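Malic enzyme (Entamoeba histolytica, PDB 3NV9) probably catalyses the oxidative decarboxylation of malate to pyruvate with NAD or NADP as acceptor, and has been linked to metronidazole activation in this parasite. Local coordinates at residues L114-G119 / L167-Q172; V93-D98 / E118-L123; L206-K211 / E392-R397. All coordinates share one frame; numbering follows the deposited sequence.

Interaction 1: residues L114-G119 / L167-Q172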
ATOM      1  N   LEU A 114      -0.284   4.570 -12.551  1.00 18.30           N
ATOM      2  CA  LEU A 114      -1.032   3.646 -11.681  1.00 18.43           C
ATOM      3  C   LEU A 114      -1.435   2.307 -12.351  1.00 18.81           C
ATOM      4  O   LEU A 114      -1.418   1.293 -11.685  1.00 19.10           O
ATOM      5  CB  LEU A 114      -2.291   4.324 -11.139  1.00 15.26           C
ATOM      6  CG  LEU A 114      -2.029   5.235  -9.953  1.00 17.53           C
ATOM      7  CD1 LEU A 114      -3.154   6.250  -9.836  1.00 16.00           C
ATOM      8  CD2 LEU A 114      -1.845   4.458  -8.611  1.00 16.18           C
ATOM      9  N   GLY A 115      -1.829   2.330 -13.632  1.00 20.02           N
ATOM     10  CA  GLY A 115      -2.224   1.133 -14.366  1.00 19.53           C
ATOM     11  C   GLY A 115      -1.075   0.177 -14.380  1.00 20.54           C
ATOM     12  O   GLY A 115      -1.218  -1.002 -14.015  1.00 22.05           O
ATOM     13  N   VAL A 116       0.099   0.665 -14.758  1.00 20.96           N
ATOM     14  CA  VAL A 116       1.288  -0.198 -14.886  1.00 19.58           C
ATOM     15  C   VAL A 116       1.805  -0.636 -13.506  1.00 20.12           C
ATOM     16  O   VAL A 116       2.176  -1.804 -13.320  1.00 20.71           O
ATOM     17  CB  VAL A 116       2.387   0.524 -15.687  1.00 20.27           C
ATOM     18  CG1 VAL A 116       3.767  -0.192 -15.572  1.00 18.55           C
ATOM     19  CG2 VAL A 116       1.955   0.664 -17.166  1.00 19.24           C
ATOM     20  N   MET A 117       1.817   0.269 -12.522  1.00 19.03           N
ATOM     21  CA  MET A 117       2.377  -0.094 -11.195  1.00 19.69           C
ATOM     22  C   MET A 117       1.439  -1.014 -10.435  1.00 18.35           C
ATOM     23  O   MET A 117       1.887  -1.847  -9.659  1.00 17.93           O
ATOM     24  CB  MET A 117       2.730   1.144 -10.329  1.00 19.85           C
ATOM     25  CG  MET A 117       3.551   2.218 -11.045  1.00 22.60           C
ATOM     26  SD  MET A 117       5.029   1.529 -11.800  1.00 23.91           S
ATOM     27  CE  MET A 117       5.067   2.431 -13.347  1.00 14.22           C
ATOM     28  N   GLU A 118       0.138  -0.869 -10.666  1.00 17.73           N
ATOM     29  CA  GLU A 118      -0.824  -1.854 -10.129  1.00 18.55           C
ATOM     30  C   GLU A 118      -0.697  -3.265 -10.781  1.00 19.05           C
ATOM     31  O   GLU A 118      -0.848  -4.271 -10.126  1.00 18.44           O
ATOM     32  CB  GLU A 118      -2.270  -1.308 -10.200  1.00 17.83           C
ATOM     33  CG  GLU A 118      -3.118  -1.976  -9.205  1.00 18.96           C
ATOM     34  CD  GLU A 118      -4.546  -1.520  -9.185  1.00 20.46           C
ATOM     35  OE1 GLU A 118      -5.391  -2.221  -8.545  1.00 20.40           O
ATOM     36  OE2 GLU A 118      -4.832  -0.495  -9.811  1.00 22.91           O
ATOM     37  N   GLY A 119      -0.427  -3.322 -12.087  1.00 19.71           N
ATOM     38  CA  GLY A 119      -0.190  -4.595 -12.769  1.00 19.33           C
ATOM     39  C   GLY A 119       1.072  -5.234 -12.230  1.00 19.16           C
ATOM     40  O   GLY A 119       1.106  -6.435 -12.031  1.00 18.92           O
ATOM     41  N   LEU A 167      11.796   0.434  -7.769  1.00 21.69           N
ATOM     42  CA  LEU A 167      11.692   1.613  -8.659  1.00 21.76           C
ATOM     43  C   LEU A 167      11.248   1.170 -10.044  1.00 21.78           C
ATOM     44  O   LEU A 167      11.732   0.171 -10.564  1.00 22.38           O
ATOM     45  CB  LEU A 167      13.039   2.371  -8.763  1.00 22.27           C
ATOM     46  CG  LEU A 167      13.739   2.802  -7.444  1.00 20.89           C
ATOM     47  CD1 LEU A 167      15.216   3.098  -7.653  1.00 18.70           C
ATOM     48  CD2 LEU A 167      13.026   4.033  -6.818  1.00 21.31           C
ATOM     49  N   GLU A 168      10.334   1.915 -10.645  1.00 21.90           N
ATOM     50  CA  GLU A 168       9.922   1.662 -12.015  1.00 22.65           C
ATOM     51  C   GLU A 168       9.801   2.984 -12.812  1.00 23.53           C
ATOM     52  O   GLU A 168       9.351   3.995 -12.249  1.00 21.92           O
ATOM     53  CB  GLU A 168       8.518   1.019 -12.001  1.00 23.26           C
ATOM     54  CG  GLU A 168       8.391  -0.366 -11.349  1.00 23.50           C
ATOM     55  CD  GLU A 168       8.868  -1.483 -12.256  1.00 25.64           C
ATOM     56  OE1 GLU A 168       8.813  -2.636 -11.786  1.00 27.99           O
ATOM     57  OE2 GLU A 168       9.287  -1.217 -13.434  1.00 25.89           O
ATOM     58  N   ASP A 169      10.107   2.919 -14.117  1.00 23.51           N
ATOM     59  CA  ASP A 169       9.572   3.862 -15.110  1.00 24.80           C
ATOM     60  C   ASP A 169       9.906   5.334 -14.733  1.00 24.72           C
ATOM     61  O   ASP A 169       9.043   6.228 -14.702  1.00 24.47           O
ATOM     62  CB  ASP A 169       8.063   3.630 -15.279  1.00 25.16           C
ATOM     63  CG  ASP A 169       7.723   2.293 -15.954  1.00 27.48           C
ATOM     64  OD1 ASP A 169       8.623   1.466 -16.166  1.00 30.39           O
ATOM     65  OD2 ASP A 169       6.529   2.044 -16.277  1.00 32.08           O
ATOM     66  N   ILE A 170      11.174   5.527 -14.396  1.00 24.46           N
ATOM     67  CA  ILE A 170      11.779   6.809 -14.108  1.00 25.40           C
ATOM     68  C   ILE A 170      12.768   7.089 -15.253  1.00 26.04           C
ATOM     69  O   ILE A 170      13.609   6.241 -15.616  1.00 25.65           O
ATOM     70  CB  ILE A 170      12.512   6.781 -12.740  1.00 24.63           C
ATOM     71  CG1 ILE A 170      11.550   6.272 -11.660  1.00 23.06           C
ATOM     72  CG2 ILE A 170      13.137   8.133 -12.409  1.00 22.76           C
ATOM     73  CD1 ILE A 170      12.048   6.365 -10.214  1.00 23.52           C
ATOM     74  N   SER A 171      12.644   8.280 -15.824  1.00 26.19           N
ATOM     75  CA  SER A 171      13.486   8.718 -16.936  1.00 26.62           C
ATOM     76  C   SER A 171      14.977   8.764 -16.583  1.00 26.41           C
ATOM     77  O   SER A 171      15.344   8.986 -15.428  1.00 26.71           O
ATOM     78  CB  SER A 171      13.046  10.115 -17.335  1.00 26.93           C
ATOM     79  OG  SER A 171      13.379  11.004 -16.276  1.00 28.33           O
ATOM     80  N   GLN A 172      15.823   8.504 -17.568  1.00 27.52           N
ATOM     81  CA  GLN A 172      17.265   8.641 -17.393  1.00 29.34           C
ATOM     82  C   GLN A 172      17.615  10.083 -17.762  1.00 29.55           C
ATOM     83  O   GLN A 172      16.996  10.641 -18.670  1.00 29.91           O
ATOM     84  CB  GLN A 172      18.031   7.682 -18.306  1.00 29.78           C
ATOM     85  CG  GLN A 172      17.925   8.044 -19.792  1.00 31.96           C
ATOM     86  CD  GLN A 172      19.088   7.550 -20.629  1.00 35.98           C
ATOM     87  OE1 GLN A 172      20.178   7.285 -20.123  1.00 41.45           O
ATOM     88  NE2 GLN A 172      18.857   7.433 -21.920  1.00 34.95           N
TER
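Met117 reaches off its helix and slides past Glu168, the two side chains running in opposite directions. Its sulfur lies alongside the base of the glutamate, with SD 3.5 Å from CB of Glu168. The chain is bent at chi2 (-53°) and again at chi3 (140°), which carries the methyl beyond Glu168 to Asp169. There Met117 and Asp169 cross at a slant. CE of Met117 sits 3.3 Å from OD2 of Asp169 and also touches CG and CB of that residue. Val116 brings a second methyl to the same oxygen: its CG1, anti to the backbone N (chi1 167°), is 3.6 Å from OD2 of Asp169. One carboxylate oxygen thus packs against two methyl groups, while OD1 is hydrogen-bonded to a bound glycerol, probably left from crystallisation. Asp169 has left-handed helical backbone angles, and its backbone N is hydrogen-bonded to OD2 of Asp194. All four residues are buried. The contact joins the first turns of helix 114-128 to the loop between strand 164-167 and helix 174-185. Met117 also packs on strands 92-97 and 131-136, and Val116 touches Val69 of the second subunit.

Interaction 2: residues V93-D98 / E118-L123; sequences VGVVSD and EGKALL
NZ of Lys120 has several polar partners, of which the firm one is OH of Tyr65 of the second subunit, by a hydrogen bond. The base of the same side chain packs on Val95. Glu168 and Asp193 add long, weak ion pairs to the amine. The setting is a beta-alpha-beta unit: strand 92-97 leads through helix 114-128 to the neighbouring parallel strand 131-136. Here the helix lies against the first strand, and the closest backbones are at Val95 and Ala121, with CA atoms 7.0 Å apart.

Lys120 plays two parts. Its CB points toward the strand and meets CG1 of Val95 at 4.0 Å. The chain then turns at chi2 (-79°) and leads the amine away from the valine, toward its polar partners. On that course CD of Lys120 packs against the carboxylate of Glu168. The Val95 and Lys120 side chains cross at about a right angle, a methyl against a methylene. The contact between the segments is therefore apolar, although it lies beside a polar cluster that reaches across the subunit boundary. NZ also has a weak hydrogen bond to a glycerol, probably from the crystallisation liquor.

Val95 also packs on Met117 and Met124 of the helix, one to either side of Lys120 and Ala121 in sequence. Its second methyl stands further back: CG2 of Val95 is 4.5 Å from the backbone N of Ala121.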
ATOM      1  N   VAL A  93       6.555  -4.701  -0.617  1.00 20.38           N
ATOM      2  CA  VAL A  93       7.325  -4.052  -1.650  1.00 19.85           C
ATOM      3  C   VAL A  93       6.596  -2.811  -2.140  1.00 20.51           C
ATOM      4  O   VAL A  93       5.381  -2.884  -2.349  1.00 20.98           O
ATOM      5  CB  VAL A  93       7.653  -4.995  -2.799  1.00 20.22           C
ATOM      6  CG1 VAL A  93       8.256  -4.224  -3.974  1.00 15.54           C
ATOM      7  CG2 VAL A  93       8.670  -6.112  -2.282  1.00 20.01           C
ATOM      8  N   GLY A  94       7.309  -1.669  -2.244  1.00 19.07           N
ATOM      9  CA  GLY A  94       6.730  -0.450  -2.834  1.00 19.42           C
ATOM     10  C   GLY A  94       7.129  -0.288  -4.288  1.00 19.07           C
ATOM     11  O   GLY A  94       8.294  -0.356  -4.600  1.00 19.24           O
ATOM     12  N   VAL A  95       6.163  -0.145  -5.177  1.00 18.18           N
ATOM     13  CA  VAL A  95       6.454  -0.014  -6.598  1.00 18.53           C
ATOM     14  C   VAL A  95       6.421   1.489  -6.796  1.00 19.54           C
ATOM     15  O   VAL A  95       5.339   2.067  -6.911  1.00 20.63           O
ATOM     16  CB  VAL A  95       5.351  -0.731  -7.488  1.00 18.65           C
ATOM     17  CG1 VAL A  95       5.683  -0.764  -8.989  1.00 13.55           C
ATOM     18  CG2 VAL A  95       5.176  -2.214  -7.040  1.00 20.68           C
ATOM     19  N   VAL A  96       7.592   2.106  -6.769  1.00 19.50           N
ATOM     20  CA  VAL A  96       7.763   3.555  -6.728  1.00 20.80           C
ATOM     21  C   VAL A  96       8.066   4.047  -8.137  1.00 20.62           C
ATOM     22  O   VAL A  96       8.960   3.544  -8.809  1.00 20.68           O
ATOM     23  CB  VAL A  96       8.885   3.983  -5.693  1.00 20.86           C
ATOM     24  CG1 VAL A  96       9.139   5.525  -5.703  1.00 20.14           C
ATOM     25  CG2 VAL A  96       8.480   3.551  -4.313  1.00 20.17           C
ATOM     26  N   SER A  97       7.237   4.968  -8.605  1.00 20.89           N
ATOM     27  CA  SER A  97       7.436   5.580  -9.923  1.00 20.78           C
ATOM     28  C   SER A  97       7.023   7.040  -9.878  1.00 20.77           C
ATOM     29  O   SER A  97       6.153   7.392  -9.090  1.00 21.33           O
ATOM     30  CB  SER A  97       6.605   4.902 -10.963  1.00 20.32           C
ATOM     31  OG  SER A  97       6.923   5.429 -12.253  1.00 22.37           O
ATOM     32  N   ASP A  98       7.655   7.876 -10.697  1.00 20.39           N
ATOM     33  CA  ASP A  98       7.209   9.243 -10.859  1.00 21.98           C
ATOM     34  C   ASP A  98       6.438   9.430 -12.152  1.00 23.20           C
ATOM     35  O   ASP A  98       6.066  10.552 -12.523  1.00 23.02           O
ATOM     36  CB  ASP A  98       8.377  10.255 -10.654  1.00 22.47           C
ATOM     37  CG  ASP A  98       9.438  10.242 -11.775  1.00 23.90           C
ATOM     38  OD1 ASP A  98      10.337  11.120 -11.667  1.00 26.17           O
ATOM     39  OD2 ASP A  98       9.396   9.449 -12.748  1.00 22.26           O
ATOM     40  N   GLU A 118       0.138  -0.869 -10.666  1.00 17.73           N
ATOM     41  CA  GLU A 118      -0.824  -1.854 -10.129  1.00 18.55           C
ATOM     42  C   GLU A 118      -0.697  -3.265 -10.781  1.00 19.05           C
ATOM     43  O   GLU A 118      -0.848  -4.271 -10.126  1.00 18.44           O
ATOM     44  CB  GLU A 118      -2.270  -1.308 -10.200  1.00 17.83           C
ATOM     45  CG  GLU A 118      -3.118  -1.976  -9.205  1.00 18.96           C
ATOM     46  CD  GLU A 118      -4.546  -1.520  -9.185  1.00 20.46           C
ATOM     47  OE1 GLU A 118      -5.391  -2.221  -8.545  1.00 20.40           O
ATOM     48  OE2 GLU A 118      -4.832  -0.495  -9.811  1.00 22.91           O
ATOM     49  N   GLY A 119      -0.427  -3.322 -12.087  1.00 19.71           N
ATOM     50  CA  GLY A 119      -0.190  -4.595 -12.769  1.00 19.33           C
ATOM     51  C   GLY A 119       1.072  -5.234 -12.230  1.00 19.16           C
ATOM     52  O   GLY A 119       1.106  -6.435 -12.031  1.00 18.92           O
ATOM     53  N   LYS A 120       2.105  -4.434 -11.966  1.00 19.84           N
ATOM     54  CA  LYS A 120       3.350  -4.958 -11.325  1.00 20.16           C
ATOM     55  C   LYS A 120       3.027  -5.516  -9.935  1.00 20.72           C
ATOM     56  O   LYS A 120       3.504  -6.569  -9.579  1.00 21.02           O
ATOM     57  CB  LYS A 120       4.464  -3.877 -11.142  1.00 19.92           C
ATOM     58  CG  LYS A 120       4.975  -3.162 -12.393  1.00 19.54           C
ATOM     59  CD  LYS A 120       5.960  -4.020 -13.166  1.00 21.10           C
ATOM     60  CE  LYS A 120       6.505  -3.165 -14.342  1.00 21.06           C
ATOM     61  NZ  LYS A 120       7.545  -3.956 -15.160  1.00 17.77           N
ATOM     62  N   ALA A 121       2.223  -4.793  -9.158  1.00 19.82           N
ATOM     63  CA  ALA A 121       1.944  -5.248  -7.819  1.00 20.48           C
ATOM     64  C   ALA A 121       1.136  -6.528  -7.931  1.00 21.97           C
ATOM     65  O   ALA A 121       1.345  -7.415  -7.120  1.00 21.56           O
ATOM     66  CB  ALA A 121       1.149  -4.225  -7.062  1.00 20.14           C
ATOM     67  N   LEU A 122       0.170  -6.576  -8.894  1.00 21.02           N
ATOM     68  CA  LEU A 122      -0.685  -7.753  -9.102  1.00 19.56           C
ATOM     69  C   LEU A 122       0.244  -8.968  -9.371  1.00 19.58           C
ATOM     70  O   LEU A 122       0.090 -10.052  -8.751  1.00 18.57           O
ATOM     71  CB  LEU A 122      -1.658  -7.547 -10.291  1.00 17.97           C
ATOM     72  CG  LEU A 122      -2.334  -8.834 -10.834  1.00 18.42           C
ATOM     73  CD1 LEU A 122      -3.391  -9.391  -9.796  1.00 15.18           C
ATOM     74  CD2 LEU A 122      -3.004  -8.712 -12.236  1.00 11.40           C
ATOM     75  N   LEU A 123       1.245  -8.751 -10.229  1.00 18.63           N
ATOM     76  CA  LEU A 123       2.188  -9.851 -10.586  1.00 19.26           C
ATOM     77  C   LEU A 123       3.120 -10.266  -9.456  1.00 19.05           C
ATOM     78  O   LEU A 123       3.545 -11.421  -9.364  1.00 16.82           O
ATOM     79  CB  LEU A 123       3.038  -9.487 -11.798  1.00 18.70           C
ATOM     80  CG  LEU A 123       2.317  -9.260 -13.121  1.00 21.23           C
ATOM     81  CD1 LEU A 123       3.316  -8.758 -14.230  1.00 15.10           C
ATOM     82  CD2 LEU A 123       1.483 -10.495 -13.560  1.00 12.16           C
TER

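Interaction 3: residues L206-K211 / E392-R397; sequences LLNALK and EFAEKR
This is a helix-to-helix contact in the NAD-binding, Rossmann-type domain, buried at one end and open to solvent at the other. Helix 193-213 meets the C-terminal end of helix 380-396. The local axes come within 10.2 Å, and their N-to-C directions differ by 41°. Helix 193-213 also faces the sheet, since Ala209 and Leu210 touch Ile322 of strand 322-325.

Asn208 is the buried centre of the contact. Its ND2 gives hydrogen bonds to the backbone O of Ile404 and of Ala391, so two backbone carbonyls accept from this nitrogen. The same nitrogen lies 3.8 Å from CB of Ala394, which points toward helix 193-213. OD1 of Asn208 takes a hydrogen bond from a water at 3.0 Å. That water donates a second bond, of 2.9 Å, to OE1 of Glu395. With both ends of its amide engaged, the rotation of Asn208 is well defined.

Glu395 reaches out in an extended chain, its CG anti to the backbone N (chi1 171°). This places the carboxylate beside the exposed Lys211. The two side chains cross at about a right angle. The salt bridge is long: NZ of Lys211 is 3.6 Å from OE1 of Glu395 and 3.7 Å from OE2, so the amine sits almost evenly before both oxygens. The lysine chain is straight until a bend at chi4 (-85°). This long pair probably contributes only modestly.

Beyond Ala394, Arg397 leaves the helix and folds back. Its NE forms a salt bridge with Glu410. CA of Ala394 sits 3.7 Å from the plane of the Arg397 guanidinium, offset toward the rim of the group.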
ATOM      1  N   LEU A 206      18.547 -14.558 -24.289  1.00 28.49           N
ATOM      2  CA  LEU A 206      19.789 -14.659 -25.043  1.00 29.85           C
ATOM      3  C   LEU A 206      20.491 -16.015 -24.814  1.00 29.55           C
ATOM      4  O   LEU A 206      20.958 -16.638 -25.765  1.00 29.48           O
ATOM      5  CB  LEU A 206      20.723 -13.518 -24.584  1.00 29.86           C
ATOM      6  CG  LEU A 206      22.090 -13.434 -25.251  1.00 30.03           C
ATOM      7  CD1 LEU A 206      21.967 -13.094 -26.715  1.00 29.51           C
ATOM      8  CD2 LEU A 206      22.890 -12.397 -24.507  1.00 28.54           C
ATOM      9  N   LEU A 207      20.583 -16.438 -23.549  1.00 29.63           N
ATOM     10  CA  LEU A 207      21.226 -17.718 -23.198  1.00 29.27           C
ATOM     11  C   LEU A 207      20.609 -18.845 -23.984  1.00 28.37           C
ATOM     12  O   LEU A 207      21.314 -19.569 -24.679  1.00 28.24           O
ATOM     13  CB  LEU A 207      21.143 -17.999 -21.688  1.00 29.39           C
ATOM     14  CG  LEU A 207      22.099 -17.149 -20.849  1.00 29.99           C
ATOM     15  CD1 LEU A 207      21.891 -17.440 -19.400  1.00 29.32           C
ATOM     16  CD2 LEU A 207      23.590 -17.358 -21.235  1.00 31.28           C
ATOM     17  N   ASN A 208      19.285 -18.956 -23.941  1.00 28.09           N
ATOM     18  CA  ASN A 208      18.597 -20.015 -24.695  1.00 28.56           C
ATOM     19  C   ASN A 208      18.594 -19.867 -26.211  1.00 29.50           C
ATOM     20  O   ASN A 208      18.799 -20.853 -26.944  1.00 30.09           O
ATOM     21  CB  ASN A 208      17.202 -20.213 -24.182  1.00 27.68           C
ATOM     22  CG  ASN A 208      17.215 -20.929 -22.882  1.00 28.90           C
ATOM     23  OD1 ASN A 208      18.181 -21.612 -22.578  1.00 27.54           O
ATOM     24  ND2 ASN A 208      16.173 -20.777 -22.090  1.00 25.69           N
ATOM     25  N   ALA A 209      18.372 -18.633 -26.670  1.00 30.11           N
ATOM     26  CA  ALA A 209      18.566 -18.247 -28.069  1.00 29.22           C
ATOM     27  C   ALA A 209      19.942 -18.695 -28.571  1.00 29.43           C
ATOM     28  O   ALA A 209      20.040 -19.336 -29.604  1.00 30.89           O
ATOM     29  CB  ALA A 209      18.345 -16.723 -28.245  1.00 27.79           C
ATOM     30  N   LEU A 210      20.998 -18.400 -27.828  1.00 29.93           N
ATOM     31  CA  LEU A 210      22.337 -18.854 -28.216  1.00 29.55           C
ATOM     32  C   LEU A 210      22.480 -20.375 -28.303  1.00 30.11           C
ATOM     33  O   LEU A 210      23.124 -20.870 -29.235  1.00 29.76           O
ATOM     34  CB  LEU A 210      23.432 -18.249 -27.344  1.00 28.81           C
ATOM     35  CG  LEU A 210      23.673 -16.755 -27.548  1.00 28.71           C
ATOM     36  CD1 LEU A 210      24.712 -16.360 -26.587  1.00 31.95           C
ATOM     37  CD2 LEU A 210      24.115 -16.330 -28.957  1.00 30.86           C
ATOM     38  N   LYS A 211      21.885 -21.107 -27.362  1.00 29.98           N
ATOM     39  CA  LYS A 211      21.885 -22.569 -27.441  1.00 30.53           C
ATOM     40  C   LYS A 211      21.192 -23.022 -28.710  1.00 30.41           C
ATOM     41  O   LYS A 211      21.698 -23.880 -29.416  1.00 30.01           O
ATOM     42  CB  LYS A 211      21.190 -23.194 -26.229  1.00 30.05           C
ATOM     43  CG  LYS A 211      22.136 -23.438 -25.078  1.00 33.37           C
ATOM     44  CD  LYS A 211      21.443 -23.440 -23.752  1.00 37.13           C
ATOM     45  CE  LYS A 211      22.462 -23.442 -22.591  1.00 40.51           C
ATOM     46  NZ  LYS A 211      22.882 -24.839 -22.310  1.00 41.45           N
ATOM     47  N   GLU A 392      17.413 -21.976 -17.598  1.00 25.83           N
ATOM     48  CA  GLU A 392      17.479 -23.444 -17.355  1.00 27.55           C
ATOM     49  C   GLU A 392      16.079 -24.049 -17.112  1.00 26.40           C
ATOM     50  O   GLU A 392      15.782 -25.104 -17.615  1.00 24.88           O
ATOM     51  CB  GLU A 392      18.405 -23.776 -16.193  1.00 27.58           C
ATOM     52  CG  GLU A 392      19.803 -23.210 -16.321  1.00 36.80           C
ATOM     53  CD  GLU A 392      20.630 -23.328 -15.022  1.00 45.38           C
ATOM     54  OE1 GLU A 392      20.074 -23.731 -13.967  1.00 49.57           O
ATOM     55  OE2 GLU A 392      21.838 -23.008 -15.060  1.00 48.46           O
ATOM     56  N   PHE A 393      15.213 -23.338 -16.380  1.00 26.13           N
ATOM     57  CA  PHE A 393      13.841 -23.805 -16.180  1.00 25.93           C
ATOM     58  C   PHE A 393      13.194 -24.019 -17.531  1.00 26.86           C
ATOM     59  O   PHE A 393      12.539 -25.066 -17.775  1.00 27.03           O
ATOM     60  CB  PHE A 393      12.990 -22.809 -15.378  1.00 25.72           C
ATOM     61  CG  PHE A 393      11.577 -23.261 -15.181  1.00 23.58           C
ATOM     62  CD1 PHE A 393      11.216 -23.914 -14.027  1.00 21.35           C
ATOM     63  CD2 PHE A 393      10.616 -23.063 -16.175  1.00 24.21           C
ATOM     64  CE1 PHE A 393       9.913 -24.347 -13.849  1.00 20.64           C
ATOM     65  CE2 PHE A 393       9.296 -23.512 -15.998  1.00 20.77           C
ATOM     66  CZ  PHE A 393       8.960 -24.141 -14.858  1.00 21.65           C
ATOM     67  N   ALA A 394      13.384 -23.048 -18.417  1.00 26.04           N
ATOM     68  CA  ALA A 394      12.804 -23.173 -19.754  1.00 27.13           C
ATOM     69  C   ALA A 394      13.393 -24.346 -20.547  1.00 27.86           C
ATOM     70  O   ALA A 394      12.645 -25.120 -21.162  1.00 27.79           O
ATOM     71  CB  ALA A 394      12.882 -21.801 -20.571  1.00 26.04           C
ATOM     72  N   GLU A 395      14.729 -24.464 -20.557  1.00 28.77           N
ATOM     73  CA  GLU A 395      15.386 -25.540 -21.287  1.00 29.18           C
ATOM     74  C   GLU A 395      14.991 -26.951 -20.819  1.00 29.54           C
ATOM     75  O   GLU A 395      14.908 -27.830 -21.641  1.00 30.84           O
ATOM     76  CB  GLU A 395      16.895 -25.387 -21.223  1.00 29.37           C
ATOM     77  CG  GLU A 395      17.652 -26.575 -21.781  1.00 31.46           C
ATOM     78  CD  GLU A 395      19.147 -26.365 -21.762  1.00 36.67           C
ATOM     79  OE1 GLU A 395      19.667 -25.646 -20.843  1.00 34.83           O
ATOM     80  OE2 GLU A 395      19.808 -26.909 -22.679  1.00 39.73           O
ATOM     81  N   LYS A 396      14.767 -27.158 -19.518  1.00 29.28           N
ATOM     82  CA  LYS A 396      14.305 -28.441 -18.962  1.00 30.07           C
ATOM     83  C   LYS A 396      12.942 -28.946 -19.522  1.00 29.64           C
ATOM     84  O   LYS A 396      12.738 -30.145 -19.686  1.00 29.22           O
ATOM     85  CB  LYS A 396      14.089 -28.283 -17.460  1.00 31.13           C
ATOM     86  CG  LYS A 396      14.792 -29.234 -16.601  1.00 36.18           C
ATOM     87  CD  LYS A 396      16.093 -28.581 -16.054  1.00 39.09           C
ATOM     88  CE  LYS A 396      16.983 -29.634 -15.349  1.00 42.56           C
ATOM     89  NZ  LYS A 396      18.485 -29.409 -15.578  1.00 43.48           N
ATOM     90  N   ARG A 397      11.974 -28.059 -19.728  1.00 28.38           N
ATOM     91  CA  ARG A 397      10.723 -28.514 -20.342  1.00 27.28           C
ATOM     92  C   ARG A 397      10.729 -28.339 -21.857  1.00 26.99           C
ATOM     93  O   ARG A 397       9.688 -28.473 -22.477  1.00 26.93           O
ATOM     94  CB  ARG A 397       9.467 -27.881 -19.726  1.00 27.05           C
ATOM     95  CG  ARG A 397       9.492 -26.345 -19.585  1.00 26.96           C
ATOM     96  CD  ARG A 397       9.604 -25.596 -20.900  1.00 26.27           C
ATOM     97  NE  ARG A 397       9.020 -24.242 -20.840  1.00 27.83           N
ATOM     98  CZ  ARG A 397       9.322 -23.238 -21.669  1.00 26.14           C
ATOM     99  NH1 ARG A 397      10.221 -23.405 -22.643  1.00 21.91           N
ATOM    100  NH2 ARG A 397       8.710 -22.056 -21.520  1.00 23.98           N
TER
HETATM  101  O   HOH W   1      19.800 -22.757 -20.312  1.00 35.41           O

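In the fold
From the N terminus, interaction 2 closes first: strand 92-97 is met again by helix 114-128 after a short connection. Interaction 1 opens on that helix before interaction 2 is complete, sharing Glu118 and Gly119. The two loops therefore overlap, and neither nests in the other. Interaction 1 closes on the loop after strand 164-167. The outer segments also meet directly, with Glu168 N 2.8 Å from Val96 O. Both contacts belong to the N-terminal family region and touch the second subunit. Interaction 3 comes later and separately. It closes a loop of 180 residues within the NAD-binding region, its centre about 28 Å from the centres of the other two.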